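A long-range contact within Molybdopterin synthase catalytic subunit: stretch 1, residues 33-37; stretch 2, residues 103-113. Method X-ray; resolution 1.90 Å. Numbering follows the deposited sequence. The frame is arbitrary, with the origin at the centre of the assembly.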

# COMPACT_ATOMS: atom_id res chain seq x y z
N PHE A 33 0.52 -1.32 8.48
CA PHE A 33 -0.12 -2.45 7.80
C PHE A 33 -0.46 -2.01 6.37
O PHE A 33 -1.38 -1.21 6.18
CB PHE A 33 -1.37 -2.82 8.61
CG PHE A 33 -2.17 -4.00 8.08
CD1 PHE A 33 -1.79 -5.30 8.37
CD2 PHE A 33 -3.33 -3.79 7.34
CE1 PHE A 33 -2.55 -6.38 7.90
CE2 PHE A 33 -4.08 -4.86 6.89
CZ PHE A 33 -3.69 -6.16 7.17
N CYS A 34 0.30 -2.51 5.39
CA CYS A 34 0.06 -2.17 3.98
C CYS A 34 -0.49 -3.35 3.20
O CYS A 34 0.09 -4.44 3.21
CB CYS A 34 1.36 -1.77 3.31
SG CYS A 34 2.42 -0.70 4.29
N VAL A 35 -1.59 -3.13 2.48
CA VAL A 35 -2.25 -4.18 1.71
C VAL A 35 -2.39 -3.75 0.26
O VAL A 35 -2.64 -2.57 -0.03
CB VAL A 35 -3.66 -4.46 2.26
CG1 VAL A 35 -4.42 -5.36 1.31
CG2 VAL A 35 -3.58 -5.07 3.64
N PHE A 36 -2.21 -4.71 -0.64
CA PHE A 36 -2.58 -4.53 -2.03
C PHE A 36 -3.51 -5.65 -2.45
O PHE A 36 -3.28 -6.81 -2.12
CB PHE A 36 -1.35 -4.54 -2.95
CG PHE A 36 -1.70 -4.30 -4.39
CD1 PHE A 36 -1.81 -3.01 -4.89
CD2 PHE A 36 -1.96 -5.36 -5.24
CE1 PHE A 36 -2.14 -2.79 -6.21
CE2 PHE A 36 -2.30 -5.14 -6.58
CZ PHE A 36 -2.39 -3.86 -7.06
N VAL A 37 -4.56 -5.30 -3.18
CA VAL A 37 -5.48 -6.29 -3.70
C VAL A 37 -5.65 -6.06 -5.20
O VAL A 37 -6.01 -4.96 -5.62
CB VAL A 37 -6.84 -6.23 -3.01
CG1 VAL A 37 -7.80 -7.28 -3.63
CG2 VAL A 37 -6.68 -6.44 -1.51
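Stretch 2 103-113: NALELYENFIE

A tyrosine side chain from the helix reaches right across to the strand backbone: Tyr 108 OH donates a hydrogen bond to Val 35 O at 2.8 Å, the one hydrogen bond between the two stretches in an otherwise apolar contact. Residues 33-37 are an extended strand and residues 103-113 a helix, held by i to i+4 backbone bonds such as Tyr 108 N to Ala 104 O (3.1 Å) and Ile 112 N to Tyr 108 O (3.1 Å); both elements run beyond the stretches at each end. The helix lies nearly parallel to the strand, N-to-C directions 16° apart (signed crossing angle -16°), with the axes 8.6 Å apart at closest approach. In register, Cys 34 CA is 6.9 Å from Leu 105 CA, and Phe 36 CA is 8.5 Å from Ile 112 CA. The strand's alternation turns Cys 34 and Phe 36 toward the helix, while Phe 33, Val 35 and Val 37 point away; Val 35 therefore takes part through its carbonyl. From the helix, Ala 104, Tyr 108 and Ile 112, spaced four residues apart, point toward the strand. Tyr 108, with chi1 t, extends so that Cys 34 CB lies over one face of its ring, 3.5 Å from Tyr 108 CD1 and 4.0 Å from the ring centroid, a CH-pi contact. Cys 34 SG, with chi1 m, packs against Leu 105 CD2 at 3.6 Å and Ala 104 CB at 4.2 Å; the CA-to-CB bond of Leu 105 points sideways, but the end of its side chain comes nearer. Farther along, Phe 36 CB is 3.5 Å from Tyr 108 OH and 3.7 Å from Ile 112 CD1. Together the stretches bury 306 Å², counting both sides.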

# COMPACT_ATOMS: atom_id res chain seq x y z
N ASN A 103 10.10 0.93 6.55
CA ASN A 103 10.52 -0.29 5.86
C ASN A 103 9.35 -1.04 5.25
O ASN A 103 9.48 -1.63 4.18
CB ASN A 103 11.30 -1.23 6.78
CG ASN A 103 12.57 -0.60 7.32
OD1 ASN A 103 13.04 0.41 6.81
ND2 ASN A 103 13.13 -1.21 8.36
N ALA A 104 8.21 -1.04 5.94
CA ALA A 104 7.04 -1.75 5.43
C ALA A 104 6.59 -1.17 4.10
O ALA A 104 6.25 -1.91 3.17
CB ALA A 104 5.90 -1.68 6.44
N LEU A 105 6.56 0.15 4.01
CA LEU A 105 6.14 0.80 2.77
C LEU A 105 7.16 0.62 1.65
O LEU A 105 6.78 0.52 0.48
CB LEU A 105 5.90 2.30 3.01
CG LEU A 105 4.59 2.63 3.70
CD1 LEU A 105 4.60 4.08 4.20
CD2 LEU A 105 3.44 2.41 2.76
N GLU A 106 8.44 0.60 1.99
CA GLU A 106 9.48 0.45 0.98
C GLU A 106 9.45 -0.96 0.39
O GLU A 106 9.50 -1.13 -0.82
CB GLU A 106 10.87 0.75 1.57
N LEU A 107 9.36 -1.97 1.25
CA LEU A 107 9.28 -3.35 0.75
C LEU A 107 8.03 -3.56 -0.10
O LEU A 107 8.06 -4.27 -1.11
CB LEU A 107 9.30 -4.33 1.91
CG LEU A 107 10.70 -4.63 2.43
CD1 LEU A 107 10.62 -5.08 3.87
CD2 LEU A 107 11.34 -5.69 1.56
N TYR A 108 6.94 -2.94 0.31
CA TYR A 108 5.65 -3.09 -0.37
C TYR A 108 5.77 -2.63 -1.81
O TYR A 108 5.43 -3.38 -2.73
CB TYR A 108 4.65 -2.24 0.38
CG TYR A 108 3.25 -2.08 -0.19
CD1 TYR A 108 2.24 -3.00 0.10
CD2 TYR A 108 2.91 -0.95 -0.91
CE1 TYR A 108 0.94 -2.81 -0.38
CE2 TYR A 108 1.62 -0.75 -1.38
CZ TYR A 108 0.64 -1.66 -1.11
OH TYR A 108 -0.64 -1.40 -1.59
N GLU A 109 6.27 -1.41 -2.00
CA GLU A 109 6.54 -0.87 -3.33
C GLU A 109 7.46 -1.77 -4.12
O GLU A 109 7.17 -2.15 -5.26
CB GLU A 109 7.20 0.51 -3.20
N ASN A 110 8.61 -2.10 -3.53
CA ASN A 110 9.62 -2.88 -4.24
C ASN A 110 9.13 -4.28 -4.58
O ASN A 110 9.36 -4.77 -5.69
CB ASN A 110 10.91 -2.95 -3.41
CG ASN A 110 11.62 -1.61 -3.31
OD1 ASN A 110 11.43 -0.73 -4.14
ND2 ASN A 110 12.45 -1.46 -2.28
N PHE A 111 8.44 -4.91 -3.65
CA PHE A 111 7.91 -6.25 -3.91
C PHE A 111 6.91 -6.27 -5.06
O PHE A 111 7.02 -7.09 -5.97
CB PHE A 111 7.22 -6.82 -2.68
CG PHE A 111 6.50 -8.12 -2.95
CD1 PHE A 111 7.23 -9.28 -3.18
CD2 PHE A 111 5.12 -8.19 -2.97
CE1 PHE A 111 6.60 -10.48 -3.42
CE2 PHE A 111 4.48 -9.40 -3.23
CZ PHE A 111 5.23 -10.55 -3.46
N ILE A 112 5.92 -5.38 -5.01
CA ILE A 112 4.86 -5.41 -6.01
C ILE A 112 5.43 -5.24 -7.42
O ILE A 112 4.98 -5.90 -8.36
CB ILE A 112 3.76 -4.35 -5.72
CG1 ILE A 112 3.12 -4.63 -4.36
CG2 ILE A 112 2.69 -4.38 -6.82
CD1 ILE A 112 2.13 -3.56 -3.91
N GLU A 113 6.42 -4.36 -7.56
CA GLU A 113 7.04 -4.11 -8.86
C GLU A 113 7.82 -5.34 -9.32
O GLU A 113 7.72 -5.74 -10.48
CB GLU A 113 7.96 -2.89 -8.78
CG GLU A 113 8.77 -2.59 -10.05
CD GLU A 113 7.93 -2.09 -11.22
OE1 GLU A 113 6.68 -2.13 -11.13
OE2 GLU A 113 8.51 -1.64 -12.24